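Local coordinates for protein packaging enzyme P4 (Pseudomonas phage phi13, PDB 4BLP) that probably hydrolyses nucleoside triphosphates to drive RNA packaging into the viral particle, working as a six-subunit RecA-like helicase motor, at residues D[186-191]-D[197-202]; D[87-92]-D[204-209]; D[68-73]-D[191-196]. All coordinates share one frame; numbering follows the deposited sequence.

Contact 1 (D[186-191]-D[197-202]); sequences SSIAVA and LAVALL
In Val199 the first torsion (169°) decides where each methyl goes: CG1 anti to the backbone N, CG2 anti to the carbonyl carbon; because CB itself points to the strand, both face segment 186-191. Ile188, with chi1 at -60°, swings CG2 anti to its own backbone N, and this branch comes closest to the helix. Each prong of Val199 therefore has its own partner. Ile188 CG2 meets Val199 CG1 at 4.1 Å, and Ile188 CD1, on the longer arm, is only slightly farther from the same methyl; the side chains cross obliquely. Val190, two positions further along, comes tip to tip instead, its CG1 standing 4.0 Å from Val199 CG2 and 4.2 Å from Val199 CB. Ala189, between them, points away from the helix, as alternation in an extended chain would have it, and there packs on Pro129 of a second subunit.

Strand 187-189 is the outermost strand, within this chain, of the RecA-like central sheet, and it is hydrogen-bonded through its backbone to the parallel strand 170-173. Helix 193-205 then runs across the sheet to strand 210-213, on the far side of 170-173, which makes the unit a beta-alpha-beta crossover. Val199 also rests on Ile172 of that middle strand, while Phe99 of helix 95-101 covers both Ile188 and Val199.

All the touching atoms are methyl or methine carbons at ordinary van der Waals spacing. The hold between strand and helix is thus one of shape and water exclusion, without the directional constraint that a polar bond would impose, and without sign of strain.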
# COMPACT_ATOMS: atom_id res chain seq x y z
N SER D 186 28.51 -4.18 -32.89
CA SER D 186 28.98 -5.16 -31.93
C SER D 186 28.05 -5.08 -30.71
O SER D 186 28.17 -4.16 -29.89
CB SER D 186 30.42 -4.85 -31.55
OG SER D 186 30.82 -5.78 -30.55
N SER D 187 27.03 -5.93 -30.69
CA SER D 187 26.06 -5.81 -29.61
C SER D 187 25.55 -7.16 -29.19
O SER D 187 25.60 -8.14 -29.95
CB SER D 187 24.90 -4.92 -30.03
OG SER D 187 24.15 -5.47 -31.10
N ILE D 188 25.07 -7.22 -27.94
CA ILE D 188 24.52 -8.45 -27.43
C ILE D 188 23.18 -8.08 -26.79
O ILE D 188 23.17 -7.24 -25.90
CB ILE D 188 25.47 -9.13 -26.44
CG1 ILE D 188 26.84 -9.50 -27.09
CG2 ILE D 188 24.78 -10.38 -25.84
CD1 ILE D 188 27.85 -10.03 -26.22
N ALA D 189 22.08 -8.68 -27.25
CA ALA D 189 20.76 -8.38 -26.72
C ALA D 189 20.50 -9.27 -25.51
O ALA D 189 20.78 -10.48 -25.55
CB ALA D 189 19.72 -8.63 -27.82
N VAL D 190 19.92 -8.71 -24.44
CA VAL D 190 19.63 -9.49 -23.21
C VAL D 190 18.19 -9.21 -22.81
O VAL D 190 17.61 -8.21 -23.26
CB VAL D 190 20.63 -9.20 -22.05
CG1 VAL D 190 22.06 -9.60 -22.44
CG2 VAL D 190 20.57 -7.72 -21.64
N ALA D 191 17.63 -10.09 -21.93
CA ALA D 191 16.23 -9.96 -21.55
C ALA D 191 16.01 -9.41 -20.14
O ALA D 191 15.23 -8.47 -19.96
CB ALA D 191 15.52 -11.31 -21.72
N LEU D 197 23.47 -8.36 -16.18
CA LEU D 197 24.64 -8.25 -15.31
C LEU D 197 25.68 -9.33 -15.59
O LEU D 197 26.86 -9.03 -15.59
CB LEU D 197 24.24 -8.28 -13.84
CG LEU D 197 25.35 -7.86 -12.85
CD1 LEU D 197 25.99 -6.47 -13.17
CD2 LEU D 197 24.82 -7.85 -11.45
N ALA D 198 25.25 -10.58 -15.78
CA ALA D 198 26.19 -11.67 -16.03
C ALA D 198 26.96 -11.41 -17.32
O ALA D 198 28.20 -11.52 -17.35
CB ALA D 198 25.44 -13.01 -16.10
N VAL D 199 26.24 -11.03 -18.40
CA VAL D 199 26.88 -10.78 -19.70
C VAL D 199 27.86 -9.60 -19.56
O VAL D 199 28.99 -9.68 -20.07
CB VAL D 199 25.81 -10.53 -20.81
CG1 VAL D 199 26.43 -10.00 -22.10
CG2 VAL D 199 25.07 -11.84 -21.09
N ALA D 200 27.44 -8.53 -18.88
CA ALA D 200 28.32 -7.37 -18.64
C ALA D 200 29.58 -7.76 -17.89
O ALA D 200 30.69 -7.38 -18.29
CB ALA D 200 27.56 -6.28 -17.87
N LEU D 201 29.42 -8.49 -16.77
CA LEU D 201 30.59 -8.90 -15.96
C LEU D 201 31.51 -9.84 -16.75
O LEU D 201 32.73 -9.73 -16.63
CB LEU D 201 30.14 -9.59 -14.66
CG LEU D 201 29.39 -8.62 -13.70
CD1 LEU D 201 28.89 -9.39 -12.47
CD2 LEU D 201 30.36 -7.46 -13.27
N LEU D 202 30.93 -10.75 -17.55
CA LEU D 202 31.76 -11.66 -18.36
C LEU D 202 32.59 -10.89 -19.39
O LEU D 202 33.81 -11.11 -19.51
CB LEU D 202 30.88 -12.72 -19.05
CG LEU D 202 30.41 -13.85 -18.12
CD1 LEU D 202 29.15 -14.57 -18.73
CD2 LEU D 202 31.54 -14.85 -17.91

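Contact 2 (D[87-92]-D[204-209]); sequences AALVAS and ATADYR
Ala206 sets its methyl between Leu89 and Val90, two neighbours on the last turns of helix 79-91, and has more of its surface buried here than either. The CB of Ala206 lies 3.7 Å from Leu89 CD2, one branch of a side chain whose CG is anti to the backbone N (chi1 172°). Val90 comes in from the more exposed flank: its CG2 sits 3.6 Å from Ala206 CB and equally close to Ala206 CA, so it covers the backbone as well as the methyl. The backbones can approach this closely, 5.4 Å between the CA atoms of Val90 and Ala206, because alanine is so small.

Ala206 is where helix 193-205 gives out. Asp207, with phi at 69°, is the C-prime residue of a Schellman motif, and its N bonds to Ala204 O at 3.0 Å; the chain then turns back toward strand 210-213 of the central sheet.

Past this turn Tyr208 extends its ring beside the same methyl, with Ala206 CB at the ring edge and in its plane. A water, also in that plane, lies 2.6 Å from Tyr208 OH and donates to Leu89 O at 2.8 Å. Leu89 O accepts Ser92 N too, as helix 79-91 ends.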
# COMPACT_ATOMS: atom_id res chain seq x y z
N ALA D 87 37.19 -16.88 -18.73
CA ALA D 87 38.41 -17.43 -19.36
C ALA D 87 38.04 -18.15 -20.67
O ALA D 87 38.75 -18.05 -21.69
CB ALA D 87 39.11 -18.39 -18.40
N ALA D 88 36.89 -18.88 -20.64
CA ALA D 88 36.38 -19.56 -21.83
C ALA D 88 36.02 -18.50 -22.91
O ALA D 88 36.34 -18.70 -24.07
CB ALA D 88 35.15 -20.40 -21.47
N LEU D 89 35.43 -17.35 -22.52
CA LEU D 89 35.09 -16.30 -23.48
C LEU D 89 36.36 -15.69 -24.11
O LEU D 89 36.40 -15.47 -25.34
CB LEU D 89 34.26 -15.22 -22.77
CG LEU D 89 33.95 -13.93 -23.55
CD1 LEU D 89 33.17 -14.24 -24.87
CD2 LEU D 89 33.15 -12.97 -22.64
N VAL D 90 37.40 -15.44 -23.27
CA VAL D 90 38.70 -14.92 -23.77
C VAL D 90 39.27 -15.90 -24.83
O VAL D 90 39.82 -15.49 -25.86
CB VAL D 90 39.71 -14.72 -22.59
CG1 VAL D 90 41.14 -14.49 -23.09
CG2 VAL D 90 39.28 -13.57 -21.70
N ALA D 91 39.19 -17.19 -24.55
CA ALA D 91 39.74 -18.21 -25.45
C ALA D 91 38.89 -18.43 -26.70
O ALA D 91 39.37 -19.03 -27.67
CB ALA D 91 39.89 -19.53 -24.70
N SER D 92 37.64 -17.96 -26.70
CA SER D 92 36.67 -18.22 -27.79
C SER D 92 37.07 -17.57 -29.09
O SER D 92 37.38 -16.39 -29.12
CB SER D 92 35.27 -17.74 -27.40
OG SER D 92 34.40 -18.17 -28.45
N ALA D 204 33.39 -7.61 -19.39
CA ALA D 204 34.38 -6.73 -18.74
C ALA D 204 35.56 -7.55 -18.18
O ALA D 204 36.72 -7.14 -18.31
CB ALA D 204 33.69 -5.93 -17.63
N THR D 205 35.27 -8.73 -17.61
CA THR D 205 36.33 -9.61 -17.07
C THR D 205 37.23 -10.08 -18.22
O THR D 205 38.46 -10.23 -18.03
CB THR D 205 35.70 -10.78 -16.28
OG1 THR D 205 34.98 -10.22 -15.17
CG2 THR D 205 36.75 -11.77 -15.72
N ALA D 206 36.61 -10.28 -19.43
CA ALA D 206 37.32 -10.68 -20.66
C ALA D 206 37.99 -9.50 -21.37
O ALA D 206 38.41 -9.64 -22.54
CB ALA D 206 36.36 -11.39 -21.60
N ASP D 207 38.09 -8.36 -20.68
CA ASP D 207 38.79 -7.14 -21.10
C ASP D 207 38.13 -6.39 -22.27
O ASP D 207 38.82 -5.68 -23.02
CB ASP D 207 40.28 -7.42 -21.45
CG ASP D 207 41.19 -6.20 -21.32
OD1 ASP D 207 40.85 -5.28 -20.53
OD2 ASP D 207 42.20 -6.14 -22.06
N TYR D 208 36.79 -6.51 -22.40
CA TYR D 208 36.04 -5.70 -23.36
C TYR D 208 35.65 -4.39 -22.71
O TYR D 208 35.25 -4.38 -21.53
CB TYR D 208 34.74 -6.42 -23.79
CG TYR D 208 34.93 -7.58 -24.72
CD1 TYR D 208 35.31 -8.83 -24.23
CD2 TYR D 208 34.70 -7.45 -26.07
CE1 TYR D 208 35.52 -9.91 -25.10
CE2 TYR D 208 34.87 -8.52 -26.94
CZ TYR D 208 35.32 -9.74 -26.45
OH TYR D 208 35.46 -10.82 -27.30
N ARG D 209 35.67 -3.30 -23.48
CA ARG D 209 35.06 -2.06 -23.03
C ARG D 209 33.59 -2.25 -23.34
O ARG D 209 33.22 -2.23 -24.52
CB ARG D 209 35.63 -0.80 -23.74
CG ARG D 209 34.82 0.49 -23.40
CD ARG D 209 34.81 0.85 -21.90
NE ARG D 209 36.17 1.06 -21.40
CZ ARG D 209 36.74 0.39 -20.41
NH1 ARG D 209 36.02 -0.47 -19.69
NH2 ARG D 209 38.01 0.60 -20.10
O HOH W 1 36.80 -12.88 -26.37

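Contact 3 (D[68-73]-D[191-196]); sequences FAVGSI and ADLTEM
Leu193 and Val70 lie alongside each other, their side chains running in opposing senses. Val70 has chi1 at -67°, which wedges CG2 between its backbone N and carbonyl carbon, and this branch meets Leu193 CD2 at 3.5 Å, tighter than normal van der Waals contact. In Leu193 CG is anti to the backbone N (chi1 169°), and chi2 at 70° then brings CD2 round to Val70. Ile73 CD1 touches Leu193 CD2 more loosely, at 4.2 Å. Val70 and Ile73 end the type II' turn of the hairpin 65-70/73-78, each backbone N bonded to the other's O at 2.9 Å.

Leu193 begins helix 193-205, right after its N-cap. Asp192 OD1 takes Glu195 N from above the carboxylate plane; OD2 receives Thr194 OG1 at 2.6 Å through its syn lone pair, and a weak bond from Thr194 N. Glu195, its chain extended, brings OE1 to Ala191 N at 2.8 Å and into a salt bridge with Arg128 of a second subunit.

Between these segments methyls make the contact, with Leu75 of strand 73-78 adding to it against Leu193 and Thr194; the polar bonds cap the helix start and are likely to steady the direction in which Leu193 leaves the backbone.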
# COMPACT_ATOMS: atom_id res chain seq x y z
N PHE D 68 23.84 -9.83 -2.68
CA PHE D 68 23.57 -8.39 -2.66
C PHE D 68 22.12 -8.18 -3.07
O PHE D 68 21.37 -9.15 -3.25
CB PHE D 68 24.56 -7.62 -3.55
CG PHE D 68 24.53 -7.93 -5.04
CD1 PHE D 68 25.10 -9.11 -5.54
CD2 PHE D 68 24.03 -7.00 -5.95
CE1 PHE D 68 25.13 -9.36 -6.93
CE2 PHE D 68 24.07 -7.25 -7.32
CZ PHE D 68 24.59 -8.44 -7.80
N ALA D 69 21.70 -6.92 -3.21
CA ALA D 69 20.32 -6.68 -3.58
C ALA D 69 20.19 -5.44 -4.41
O ALA D 69 20.96 -4.49 -4.21
CB ALA D 69 19.47 -6.53 -2.29
N VAL D 70 19.18 -5.42 -5.28
CA VAL D 70 18.80 -4.17 -5.99
C VAL D 70 17.30 -4.01 -5.67
O VAL D 70 16.50 -4.88 -6.04
CB VAL D 70 19.17 -4.16 -7.49
CG1 VAL D 70 20.69 -4.14 -7.71
CG2 VAL D 70 18.51 -5.25 -8.27
N GLY D 71 16.94 -2.97 -4.92
CA GLY D 71 15.57 -2.85 -4.42
C GLY D 71 15.28 -4.08 -3.55
O GLY D 71 16.13 -4.51 -2.75
N SER D 72 14.14 -4.71 -3.79
CA SER D 72 13.76 -5.90 -3.01
C SER D 72 14.26 -7.19 -3.72
O SER D 72 13.93 -8.29 -3.27
CB SER D 72 12.24 -5.94 -2.85
OG SER D 72 11.64 -6.07 -4.13
N ILE D 73 15.04 -7.04 -4.80
CA ILE D 73 15.49 -8.21 -5.57
C ILE D 73 16.82 -8.71 -5.01
O ILE D 73 17.82 -8.00 -5.14
CB ILE D 73 15.67 -7.85 -7.09
CG1 ILE D 73 14.37 -7.29 -7.71
CG2 ILE D 73 16.21 -9.07 -7.89
CD1 ILE D 73 14.65 -6.37 -8.93
N ALA D 191 17.63 -10.09 -21.93
CA ALA D 191 16.23 -9.96 -21.55
C ALA D 191 16.01 -9.41 -20.14
O ALA D 191 15.23 -8.47 -19.96
CB ALA D 191 15.52 -11.31 -21.72
N ASP D 192 16.61 -10.05 -19.10
CA ASP D 192 16.31 -9.64 -17.70
C ASP D 192 17.55 -9.05 -17.03
O ASP D 192 18.64 -9.03 -17.61
CB ASP D 192 15.78 -10.84 -16.89
CG ASP D 192 16.87 -11.75 -16.40
OD1 ASP D 192 17.69 -12.18 -17.23
OD2 ASP D 192 16.92 -12.01 -15.17
N LEU D 193 17.37 -8.61 -15.80
CA LEU D 193 18.46 -8.00 -15.03
C LEU D 193 19.63 -8.99 -14.79
O LEU D 193 20.79 -8.58 -14.88
CB LEU D 193 17.86 -7.53 -13.69
CG LEU D 193 18.88 -7.11 -12.61
CD1 LEU D 193 19.58 -5.78 -13.01
CD2 LEU D 193 18.15 -6.95 -11.27
N THR D 194 19.33 -10.28 -14.49
CA THR D 194 20.43 -11.21 -14.21
C THR D 194 21.25 -11.48 -15.46
O THR D 194 22.49 -11.51 -15.37
CB THR D 194 19.93 -12.55 -13.60
OG1 THR D 194 19.12 -13.26 -14.55
CG2 THR D 194 19.15 -12.33 -12.30
N GLU D 195 20.58 -11.66 -16.62
CA GLU D 195 21.33 -11.90 -17.85
C GLU D 195 22.17 -10.65 -18.19
O GLU D 195 23.31 -10.77 -18.61
CB GLU D 195 20.35 -12.23 -19.01
CG GLU D 195 21.09 -12.60 -20.28
CD GLU D 195 20.17 -12.84 -21.48
OE1 GLU D 195 18.98 -12.44 -21.43
OE2 GLU D 195 20.68 -13.38 -22.48
N MET D 196 21.58 -9.47 -18.07
CA MET D 196 22.30 -8.22 -18.35
C MET D 196 23.57 -8.15 -17.50
O MET D 196 24.65 -7.93 -18.06
CB MET D 196 21.38 -7.02 -18.05
CG MET D 196 22.03 -5.65 -18.38
SD MET D 196 23.22 -5.07 -17.12
CE MET D 196 22.07 -4.77 -15.75

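In the fold
All three contacts draw on helix 193-205, taken at its start by contact 3, its middle by contact 1 and its end by contact 2. Contacts 1 and 3 are buried, share Ala191 and touch directly, for instance where Val190 CG2 packs on Met196 CB; both also border the second subunit. Contact 2 lies further out, partly exposed, about 22 Å from contact 3 between centres, and no other chain of the assembly reaches it. Across each pair the touching is apolar, but the polar chemistry changes with place: beside contact 3 it is charged and reaches another subunit, in contact 2 it is a bridging water, and contact 1 relies on aliphatic branches.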